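Local coordinates for protein RmpA (Streptococcus mutans, PDB 3BJV) that probably relays phosphoryl groups as the cytoplasmic IIA component of an ascorbate-transporting phosphotransferase system, at residues Leu17-Trp22 against Glu87-Thr92; Gly63-His68 against Lys95-Leu100; Ala73-Asp78 against Ala102-Ser107; Ile120-Leu125 against Ala143-Ser148. All blocks are in the same frame, centred on the assembly; numbering follows the deposited sequence.

Contact 1 of 4, residues Leu17-Trp22 against Glu87-Thr92; sequences LTAKDW and EPVTFT
W22 sets its CB squarely over the F91 ring, 3.7 Å from the ring centroid and only 2° off the ring normal, a CH-pi contact that anchors the buried half of this interface. The indole runs on obliquely past the phenyl ring: the planes of its five-membered ring and of F91 are inclined at 38°, and W22 CE3 approaches F91 CE2 at 3.9 Å. With chi1 at 76°, W22 CG sits between its backbone N and carbonyl carbon, which carries the indole along the 87-92 backbone until NE1 comes 3.8 Å from the methyl T92 CG2. Beside this pair, V89 pushes one branch at the loop backbone; its CG1 lies 3.6 Å from A19 O and equally far from D21 O, and reaches A19 CB at 4.1 Å. F91 continues inward onto V26 of helix 22-36 and V97 of the neighbouring strand, while W22 also rests on T51 and E52 of helix 42-54.

The other side is looser and wetter. No direct hydrogen bond joins the two segments; instead a water accepts from W22 N and donates to T90 O at 2.7 Å, bridging the two backbones. K20, D21 and T90 direct their CB atoms away from the contact, and the D21 carboxylate turns to the helix it precedes, OD1 taking the backbone N of E24. D21 is thus the N-cap of helix 22-36, and the whole is a capped helix start packed through its first-turn aromatic onto a short edge strand of the alpha/beta sandwich.

Contact 2 of 4, residues Gly63-His68 against Lys95-Leu100; sequences GMAMPH and KEVQVL
E96 O opens the pairing by accepting a rather bent bond from G63 N at 3.3 Å, with an N-H...O angle of 140°. V97 comes next and stands opposite G63; its CG1, anti to the backbone N (chi1 175°), leans over the partner strand and packs 4.1 Å from A65 CB. At Q98 the chain turns a corner and the register slips by one residue. G63 O absorbs the slip by taking two donors: Q98 N at 2.9 Å, tilted 31° from the carbonyl plane, and V99 N at 3.1 Å, nearly along the C=O axis. The positive phi of G63 would press a CB against the preceding carbonyl, which accounts for glycine here. V99 then returns its own carbonyl to A65 N at 3.1 Å, and the same oxygen receives the CA-H of M64. V99 and M64 share one sheet face, covered by F123 of helix 108-123. L100, on the opposite face with A65, meets the 63-68 segment through CD2, 4.2 Å from A65 CB and 4.1 Å from P67 CG. Beyond the paired residues, H68 ND1 donates to M66 O in the ring plane, and the imidazole meets that of H111, a histidine pair close to the strand end. The arrangement is a parallel beta pairing with a beta bulge, in the mixed sheet of the EIIA type-2 fold.

Contact 3 of 4, residues Ala73-Asp78 against Ala102-Ser107; sequences AGVQRD and ALAATS
D78 reaches across to T106 with its carboxylate and binds both the backbone and the hydroxyl of that residue. At the root of the side chain, D78 CA already lies against A104 O in a CA-H...O contact, and CB stays 3.7 Å from the same oxygen. The chi1 of -70° puts CG anti to the carbonyl carbon, beside the backbone N, which swings the carboxylate along the 102-107 backbone and beyond A105. From CG the two oxygens divide the work. OD1 accepts T106 N at 2.7 Å and also lies 3.1 Å from A105 CA. OD2 accepts the hydroxyl T106 OG1 at 3.1 Å. Both donors come from the syn side but stand out of the carboxylate plane, by 34° and 28° respectively, so the group is gripped at both oxygens and its rotation is restrained. The D78 and T106 side chains cross at about a right angle.

An apolar patch lies alongside. V75 CG1 packs 3.9 Å from A104 CB and as close to T106 CG2, while that threonine methyl also lies over R77 CA at 3.8 Å. Farther out, Q76 and R77 direct their CB atoms away from residues 102-107, and their backbones bond instead to A38; V75 touches Y43 of helix 42-54.

Immediately after T106, S107 caps helix 108-123 through OG to I110 N. The arrangement is therefore a bidentate aspartate, bonded to the backbone N-H and hydroxyl of one threonine, at a strand-to-helix junction, tying the loop that leads into strand 79-85 to the end of strand 96-104 in this alpha/beta sandwich.

Contact 4 of 4, residues Ile120-Leu125 against Ala143-Ser148; sequences IALFEL and AMVEES
The C-terminal turn of helix 108-123 and that of helix 138-147 meet here, the backbones coming closest at L122 and S148, whose CA atoms are 5.2 Å apart. This is helix-to-helix packing on the flank of the alpha/beta sandwich, and no hydrogen bond crosses it. Where the two chains run nearest, A121 and S148 fit small against small: A121 CB lies 3.9 Å from S148 CB, and S148 CB touches A121 O as well. L122 packs next to this pair. Its CG is anti to the backbone N (chi1 -180°), and CD1 is thereby brought to M144 CB at 4.1 Å and V145 CG2 at 4.2 Å, the leucine crossing the methionine at about a right angle. Just past the helix, L125 divides its two methyls. CD1 points at the backbone carbonyl M144 O, 3.4 Å away, and also reaches M144 CE, whereas CD2 runs against the extended E147 side chain, 3.6 Å from OE1. That carboxylate is held from elsewhere, OE2 forming a salt bridge with R131 of helix 128-133. On the far side of helix 108-123, I120 packs on I120 of the second subunit, so the same helix also serves the dimer. S148 OG meanwhile folds back onto V145 O at a modelled 2.5 Å, short for such a bond, in the carbonyl plane on a lone pair, and that oxygen also accepts S148 N.

In the fold
Contacts 1, 2 and 3 follow one sheet, with strand 96-104 common to contacts 2 and 3 and strand 88-90 of contact 1 beside it. Contact 1 touches contact 2, their centres 9 Å apart, through V89 and V97; contact 2 touches contact 3, their centres 18 Å apart, through P67 and L103. Contacts 1 and 3 lie on opposite sides of the chain's centre, their own centres 24 Å apart. Along the sequence the segments of these three alternate, whereas contact 4 comes afterwards, joining helices outside the sheet and meeting contact 2 through F123. Contacts 2 and 4 both reach the second subunit, so both the sheet and the helical flank lie at the subunit interface.

Contact 1 of 4, residues Leu17-Trp22 against Glu87-Thr92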
# COMPACT_ATOMS: atom_id res chain seq x y z
N LEU A 17 -13.75 5.78 21.60
CA LEU A 17 -14.67 6.80 21.15
C LEU A 17 -15.91 6.18 20.57
O LEU A 17 -15.89 5.05 20.15
CB LEU A 17 -13.98 7.74 20.13
CG LEU A 17 -12.71 8.48 20.62
CD1 LEU A 17 -12.34 9.58 19.64
CD2 LEU A 17 -12.90 9.07 22.03
N THR A 18 -16.99 6.94 20.55
CA THR A 18 -18.26 6.46 20.02
C THR A 18 -18.63 7.32 18.79
O THR A 18 -18.62 8.55 18.88
CB THR A 18 -19.39 6.51 21.12
OG1 THR A 18 -18.98 5.70 22.24
CG2 THR A 18 -20.72 5.95 20.59
N ALA A 19 -18.95 6.66 17.66
CA ALA A 19 -19.36 7.32 16.44
C ALA A 19 -20.67 6.68 16.02
O ALA A 19 -20.82 5.47 16.14
CB ALA A 19 -18.31 7.11 15.35
N LYS A 20 -21.62 7.46 15.51
CA LYS A 20 -22.89 6.86 15.11
C LYS A 20 -22.78 6.37 13.70
O LYS A 20 -23.52 5.47 13.29
CB LYS A 20 -24.05 7.86 15.24
CG LYS A 20 -24.61 7.93 16.67
CD LYS A 20 -25.41 9.21 16.93
CE LYS A 20 -26.15 9.14 18.26
NZ LYS A 20 -26.78 10.45 18.53
N ASP A 21 -21.88 6.97 12.92
CA ASP A 21 -21.83 6.56 11.52
C ASP A 21 -20.44 6.74 10.98
O ASP A 21 -19.52 7.19 11.70
CB ASP A 21 -22.89 7.36 10.69
CG ASP A 21 -22.61 8.85 10.69
OD1 ASP A 21 -21.44 9.28 10.65
OD2 ASP A 21 -23.56 9.62 10.73
N TRP A 22 -20.28 6.43 9.71
CA TRP A 22 -19.00 6.46 9.08
C TRP A 22 -18.39 7.87 8.95
O TRP A 22 -17.15 8.03 9.07
CB TRP A 22 -18.99 5.70 7.76
CG TRP A 22 -19.65 6.38 6.60
CD1 TRP A 22 -20.93 6.19 6.15
CD2 TRP A 22 -19.05 7.36 5.70
NE1 TRP A 22 -21.18 7.00 5.07
CE2 TRP A 22 -20.05 7.72 4.76
CE3 TRP A 22 -17.78 7.97 5.61
CZ2 TRP A 22 -19.82 8.63 3.70
CZ3 TRP A 22 -17.56 8.89 4.59
CH2 TRP A 22 -18.60 9.24 3.66
N GLU A 87 -18.08 0.52 19.33
CA GLU A 87 -18.81 -0.36 18.45
C GLU A 87 -18.37 -0.05 17.05
O GLU A 87 -18.06 1.10 16.77
CB GLU A 87 -20.27 -0.01 18.52
CG GLU A 87 -20.84 -0.46 19.79
CD GLU A 87 -21.88 0.48 20.30
OE1 GLU A 87 -22.87 0.71 19.53
OE2 GLU A 87 -21.66 0.99 21.46
N PRO A 88 -18.33 -1.06 16.16
CA PRO A 88 -18.13 -0.83 14.73
C PRO A 88 -19.15 0.11 14.09
O PRO A 88 -20.23 0.29 14.64
CB PRO A 88 -18.23 -2.24 14.12
CG PRO A 88 -18.79 -3.12 15.22
CD PRO A 88 -18.37 -2.49 16.49
N VAL A 89 -18.76 0.77 13.00
CA VAL A 89 -19.65 1.55 12.16
C VAL A 89 -19.57 0.86 10.81
O VAL A 89 -18.54 0.24 10.51
CB VAL A 89 -19.21 3.08 11.98
CG1 VAL A 89 -19.49 3.88 13.21
CG2 VAL A 89 -17.73 3.22 11.58
N THR A 90 -20.62 0.99 9.99
CA THR A 90 -20.67 0.38 8.67
C THR A 90 -20.38 1.43 7.61
O THR A 90 -21.02 2.46 7.57
CB THR A 90 -22.04 -0.27 8.41
OG1 THR A 90 -22.41 -1.09 9.54
CG2 THR A 90 -21.98 -1.14 7.18
N PHE A 91 -19.37 1.19 6.79
CA PHE A 91 -19.10 2.08 5.63
C PHE A 91 -20.03 1.79 4.43
O PHE A 91 -20.77 0.81 4.44
CB PHE A 91 -17.62 2.02 5.23
CG PHE A 91 -16.75 2.95 6.03
CD1 PHE A 91 -16.51 2.72 7.39
CD2 PHE A 91 -16.20 4.09 5.44
CE1 PHE A 91 -15.70 3.61 8.14
CE2 PHE A 91 -15.39 4.96 6.17
CZ PHE A 91 -15.14 4.73 7.53
N THR A 92 -20.00 2.62 3.39
CA THR A 92 -21.03 2.53 2.32
C THR A 92 -21.00 1.22 1.52
O THR A 92 -22.03 0.84 0.95
CB THR A 92 -21.06 3.77 1.35
OG1 THR A 92 -19.73 4.22 1.04
CG2 THR A 92 -21.82 4.92 1.97
O HOH W 1 -22.31 4.36 8.91

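Contact 2 of 4, residues Gly63-His68 against Lys95-Leu100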
# COMPACT_ATOMS: atom_id res chain seq x y z
N GLY A 63 -12.40 -4.68 9.69
CA GLY A 63 -12.17 -4.03 10.96
C GLY A 63 -11.40 -2.70 10.91
O GLY A 63 -11.56 -1.86 11.80
N MET A 64 -10.56 -2.47 9.92
CA MET A 64 -9.79 -1.23 9.93
C MET A 64 -9.94 -0.34 8.65
O MET A 64 -10.26 -0.83 7.56
CB MET A 64 -8.31 -1.52 10.27
CG MET A 64 -7.48 -2.13 9.13
SD MET A 64 -7.07 -0.98 7.76
CE MET A 64 -5.64 -0.15 8.44
N ALA A 65 -9.74 0.96 8.83
CA ALA A 65 -9.68 1.92 7.75
C ALA A 65 -8.45 2.80 7.95
O ALA A 65 -8.10 3.13 9.08
CB ALA A 65 -10.94 2.78 7.76
N MET A 66 -7.79 3.17 6.85
CA MET A 66 -6.78 4.24 6.87
C MET A 66 -7.24 5.46 6.06
O MET A 66 -6.74 5.70 4.97
CB MET A 66 -5.41 3.76 6.38
CG MET A 66 -5.50 2.72 5.36
SD MET A 66 -3.93 2.34 4.61
CE MET A 66 -3.70 3.85 3.60
N PRO A 67 -8.18 6.27 6.61
CA PRO A 67 -8.76 7.38 5.85
C PRO A 67 -7.67 8.40 5.42
O PRO A 67 -6.79 8.77 6.24
CB PRO A 67 -9.71 8.05 6.85
CG PRO A 67 -9.79 7.15 8.03
CD PRO A 67 -8.64 6.23 8.02
N HIS A 68 -7.69 8.80 4.16
CA HIS A 68 -6.76 9.79 3.59
C HIS A 68 -7.32 10.40 2.29
O HIS A 68 -8.35 9.96 1.75
CB HIS A 68 -5.41 9.17 3.29
CG HIS A 68 -5.46 8.12 2.23
ND1 HIS A 68 -6.04 6.89 2.42
CD2 HIS A 68 -5.00 8.13 0.96
CE1 HIS A 68 -5.96 6.18 1.31
NE2 HIS A 68 -5.35 6.92 0.40
N LYS A 95 -18.88 -2.58 4.60
CA LYS A 95 -17.75 -3.00 5.43
C LYS A 95 -17.80 -2.39 6.84
O LYS A 95 -18.08 -1.19 7.03
CB LYS A 95 -16.44 -2.71 4.72
CG LYS A 95 -16.11 -3.72 3.64
CD LYS A 95 -14.81 -3.36 2.87
CE LYS A 95 -13.90 -4.61 2.63
NZ LYS A 95 -13.42 -5.35 3.92
N GLU A 96 -17.60 -3.23 7.84
CA GLU A 96 -17.57 -2.78 9.23
C GLU A 96 -16.17 -2.35 9.70
O GLU A 96 -15.17 -2.96 9.30
CB GLU A 96 -18.18 -3.81 10.14
CG GLU A 96 -19.71 -3.67 10.17
CD GLU A 96 -20.36 -4.68 11.11
OE1 GLU A 96 -20.94 -4.27 12.16
OE2 GLU A 96 -20.26 -5.89 10.81
N VAL A 97 -16.11 -1.27 10.48
CA VAL A 97 -14.84 -0.69 10.95
C VAL A 97 -14.92 -0.38 12.40
O VAL A 97 -15.90 0.19 12.86
CB VAL A 97 -14.43 0.64 10.18
CG1 VAL A 97 -13.20 1.24 10.79
CG2 VAL A 97 -14.20 0.31 8.68
N GLN A 98 -13.87 -0.76 13.12
CA GLN A 98 -13.72 -0.40 14.51
C GLN A 98 -12.44 0.37 14.86
O GLN A 98 -12.35 0.98 15.90
CB GLN A 98 -13.87 -1.62 15.39
CG GLN A 98 -14.35 -1.19 16.76
CD GLN A 98 -14.82 -2.35 17.61
OE1 GLN A 98 -15.33 -2.13 18.72
NE2 GLN A 98 -14.69 -3.58 17.09
N VAL A 99 -11.42 0.30 13.99
CA VAL A 99 -10.15 1.00 14.22
C VAL A 99 -9.84 1.91 13.03
O VAL A 99 -9.89 1.46 11.89
CB VAL A 99 -8.96 0.05 14.49
CG1 VAL A 99 -7.73 0.82 14.94
CG2 VAL A 99 -9.33 -1.03 15.52
N LEU A 100 -9.53 3.18 13.31
CA LEU A 100 -9.19 4.11 12.23
C LEU A 100 -7.80 4.71 12.40
O LEU A 100 -7.47 5.28 13.44
CB LEU A 100 -10.28 5.19 12.01
CG LEU A 100 -11.67 4.65 11.80
CD1 LEU A 100 -12.47 4.84 13.08
CD2 LEU A 100 -12.32 5.39 10.68

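Contact 3 of 4, residues Ala73-Asp78 against Ala102-Ser107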
# COMPACT_ATOMS: atom_id res chain seq x y z
N ALA A 73 -4.98 18.11 -1.23
CA ALA A 73 -6.16 18.46 -0.42
C ALA A 73 -5.82 18.93 1.03
O ALA A 73 -6.60 18.76 1.93
CB ALA A 73 -7.16 17.28 -0.41
N GLY A 74 -4.66 19.51 1.25
CA GLY A 74 -4.37 20.20 2.52
C GLY A 74 -3.45 19.51 3.51
O GLY A 74 -3.50 19.85 4.72
N VAL A 75 -2.59 18.61 3.06
CA VAL A 75 -1.56 18.09 3.92
C VAL A 75 -0.41 19.12 3.99
O VAL A 75 0.07 19.55 2.94
CB VAL A 75 -1.04 16.69 3.44
CG1 VAL A 75 0.14 16.18 4.33
CG2 VAL A 75 -2.22 15.64 3.37
N GLN A 76 -0.03 19.51 5.22
CA GLN A 76 1.12 20.35 5.53
C GLN A 76 2.29 19.50 5.85
O GLN A 76 3.40 19.80 5.51
CB GLN A 76 0.89 21.19 6.78
CG GLN A 76 -0.45 21.92 6.86
CD GLN A 76 -0.40 23.25 6.20
OE1 GLN A 76 0.14 23.38 5.08
NE2 GLN A 76 -0.97 24.26 6.86
N ARG A 77 2.06 18.44 6.60
CA ARG A 77 3.16 17.57 6.91
C ARG A 77 2.69 16.14 7.15
O ARG A 77 1.49 15.90 7.38
CB ARG A 77 3.94 18.12 8.11
CG ARG A 77 3.17 18.15 9.37
CD ARG A 77 4.09 18.60 10.48
NE ARG A 77 3.64 18.03 11.75
CZ ARG A 77 2.95 18.72 12.65
NH1 ARG A 77 2.63 20.02 12.40
NH2 ARG A 77 2.59 18.11 13.80
N ASP A 78 3.65 15.21 7.06
CA ASP A 78 3.40 13.75 7.19
C ASP A 78 2.95 13.43 8.63
O ASP A 78 3.53 13.91 9.57
CB ASP A 78 4.66 12.95 6.85
CG ASP A 78 5.00 13.00 5.41
OD1 ASP A 78 4.17 12.60 4.54
OD2 ASP A 78 6.10 13.48 5.13
N ALA A 102 -5.81 7.34 10.43
CA ALA A 102 -5.76 8.38 9.42
C ALA A 102 -4.32 8.69 9.06
O ALA A 102 -3.43 8.65 9.89
CB ALA A 102 -6.42 9.60 9.87
N LEU A 103 -4.13 9.04 7.82
CA LEU A 103 -2.83 9.08 7.24
C LEU A 103 -2.74 10.44 6.59
O LEU A 103 -3.63 10.78 5.78
CB LEU A 103 -2.80 7.97 6.17
CG LEU A 103 -1.75 7.84 5.06
CD1 LEU A 103 -0.35 8.31 5.58
CD2 LEU A 103 -1.71 6.37 4.63
N ALA A 104 -1.69 11.21 6.90
CA ALA A 104 -1.32 12.36 6.06
C ALA A 104 0.07 12.22 5.45
O ALA A 104 1.07 12.29 6.20
CB ALA A 104 -1.42 13.68 6.84
N ALA A 105 0.13 12.08 4.12
CA ALA A 105 1.39 11.94 3.38
C ALA A 105 1.65 13.10 2.42
O ALA A 105 0.75 13.53 1.70
CB ALA A 105 1.43 10.59 2.58
N THR A 106 2.87 13.60 2.38
CA THR A 106 3.16 14.77 1.53
C THR A 106 3.38 14.42 0.04
O THR A 106 3.48 15.32 -0.82
CB THR A 106 4.34 15.58 2.07
OG1 THR A 106 5.45 14.70 2.31
CG2 THR A 106 3.93 16.34 3.36
N SER A 107 3.42 13.13 -0.28
CA SER A 107 3.56 12.65 -1.65
C SER A 107 3.14 11.19 -1.72
O SER A 107 3.21 10.48 -0.70
CB SER A 107 5.00 12.78 -2.13
OG SER A 107 5.78 11.72 -1.62

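Contact 4 of 4, residues Ile120-Leu125 against Ala143-Ser148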
# COMPACT_ATOMS: atom_id res chain seq x y z
N ILE A 120 0.75 -1.77 7.82
CA ILE A 120 0.51 -3.18 7.69
C ILE A 120 1.25 -4.04 8.74
O ILE A 120 0.65 -4.99 9.29
CB ILE A 120 0.48 -3.74 6.18
CG1 ILE A 120 1.82 -3.80 5.52
CG2 ILE A 120 -0.50 -2.94 5.25
CD1 ILE A 120 1.60 -3.46 3.96
N ALA A 121 2.48 -3.65 9.09
CA ALA A 121 3.20 -4.23 10.26
C ALA A 121 2.37 -4.24 11.56
O ALA A 121 2.28 -5.25 12.23
CB ALA A 121 4.53 -3.49 10.50
N LEU A 122 1.78 -3.10 11.91
CA LEU A 122 0.91 -2.98 13.10
C LEU A 122 -0.26 -3.98 13.06
O LEU A 122 -0.44 -4.78 14.01
CB LEU A 122 0.41 -1.54 13.24
CG LEU A 122 -0.50 -1.22 14.41
CD1 LEU A 122 0.23 -1.53 15.75
CD2 LEU A 122 -0.90 0.30 14.35
N PHE A 123 -1.00 -3.97 11.94
CA PHE A 123 -2.19 -4.76 11.79
C PHE A 123 -1.94 -6.23 11.54
O PHE A 123 -2.83 -7.03 11.71
CB PHE A 123 -3.11 -4.14 10.75
CG PHE A 123 -3.80 -2.92 11.24
CD1 PHE A 123 -4.92 -3.03 12.08
CD2 PHE A 123 -3.31 -1.65 10.91
CE1 PHE A 123 -5.54 -1.88 12.57
CE2 PHE A 123 -3.93 -0.50 11.39
CZ PHE A 123 -5.05 -0.61 12.23
N GLU A 124 -0.72 -6.62 11.19
CA GLU A 124 -0.41 -8.05 11.11
C GLU A 124 0.08 -8.72 12.41
O GLU A 124 0.47 -9.89 12.39
CB GLU A 124 0.58 -8.32 9.99
CG GLU A 124 -0.05 -8.05 8.61
CD GLU A 124 0.86 -8.42 7.48
OE1 GLU A 124 2.07 -8.71 7.73
OE2 GLU A 124 0.35 -8.41 6.35
N LEU A 125 0.12 -7.99 13.52
CA LEU A 125 0.37 -8.63 14.81
C LEU A 125 -0.80 -9.57 15.09
O LEU A 125 -1.89 -9.40 14.51
CB LEU A 125 0.42 -7.56 15.89
CG LEU A 125 1.65 -6.69 15.77
CD1 LEU A 125 1.59 -5.54 16.78
CD2 LEU A 125 2.91 -7.54 15.91
N ALA A 143 3.29 0.41 22.80
CA ALA A 143 3.95 -0.90 23.02
C ALA A 143 3.69 -1.86 21.83
O ALA A 143 4.64 -2.47 21.31
CB ALA A 143 3.56 -1.52 24.36
N MET A 144 2.45 -1.93 21.35
CA MET A 144 2.17 -2.61 20.07
C MET A 144 2.96 -2.14 18.86
O MET A 144 3.41 -2.95 18.06
CB MET A 144 0.69 -2.56 19.74
CG MET A 144 -0.13 -3.46 20.64
SD MET A 144 -1.89 -3.43 20.24
CE MET A 144 -1.96 -4.19 18.61
N VAL A 145 3.15 -0.83 18.72
CA VAL A 145 3.94 -0.30 17.62
C VAL A 145 5.37 -0.82 17.71
O VAL A 145 5.93 -1.23 16.70
CB VAL A 145 3.90 1.23 17.54
CG1 VAL A 145 4.99 1.75 16.60
CG2 VAL A 145 2.50 1.73 17.10
N GLU A 146 5.95 -0.82 18.92
CA GLU A 146 7.28 -1.40 19.12
C GLU A 146 7.38 -2.85 18.61
O GLU A 146 8.31 -3.22 17.91
CB GLU A 146 7.67 -1.36 20.62
CG GLU A 146 7.81 0.04 21.15
CD GLU A 146 8.89 0.74 20.39
OE1 GLU A 146 9.94 0.07 20.15
OE2 GLU A 146 8.67 1.93 19.99
N GLU A 147 6.42 -3.66 19.01
CA GLU A 147 6.37 -5.06 18.67
C GLU A 147 6.25 -5.31 17.15
O GLU A 147 6.58 -6.38 16.67
CB GLU A 147 5.20 -5.65 19.45
CG GLU A 147 4.89 -7.12 19.24
CD GLU A 147 3.51 -7.52 19.81
OE1 GLU A 147 3.03 -8.60 19.38
OE2 GLU A 147 2.92 -6.78 20.67
N SER A 148 5.76 -4.33 16.39
CA SER A 148 5.57 -4.44 14.95
C SER A 148 6.89 -4.30 14.22
O SER A 148 7.01 -4.65 13.05
CB SER A 148 4.61 -3.37 14.44
OG SER A 148 5.19 -2.06 14.45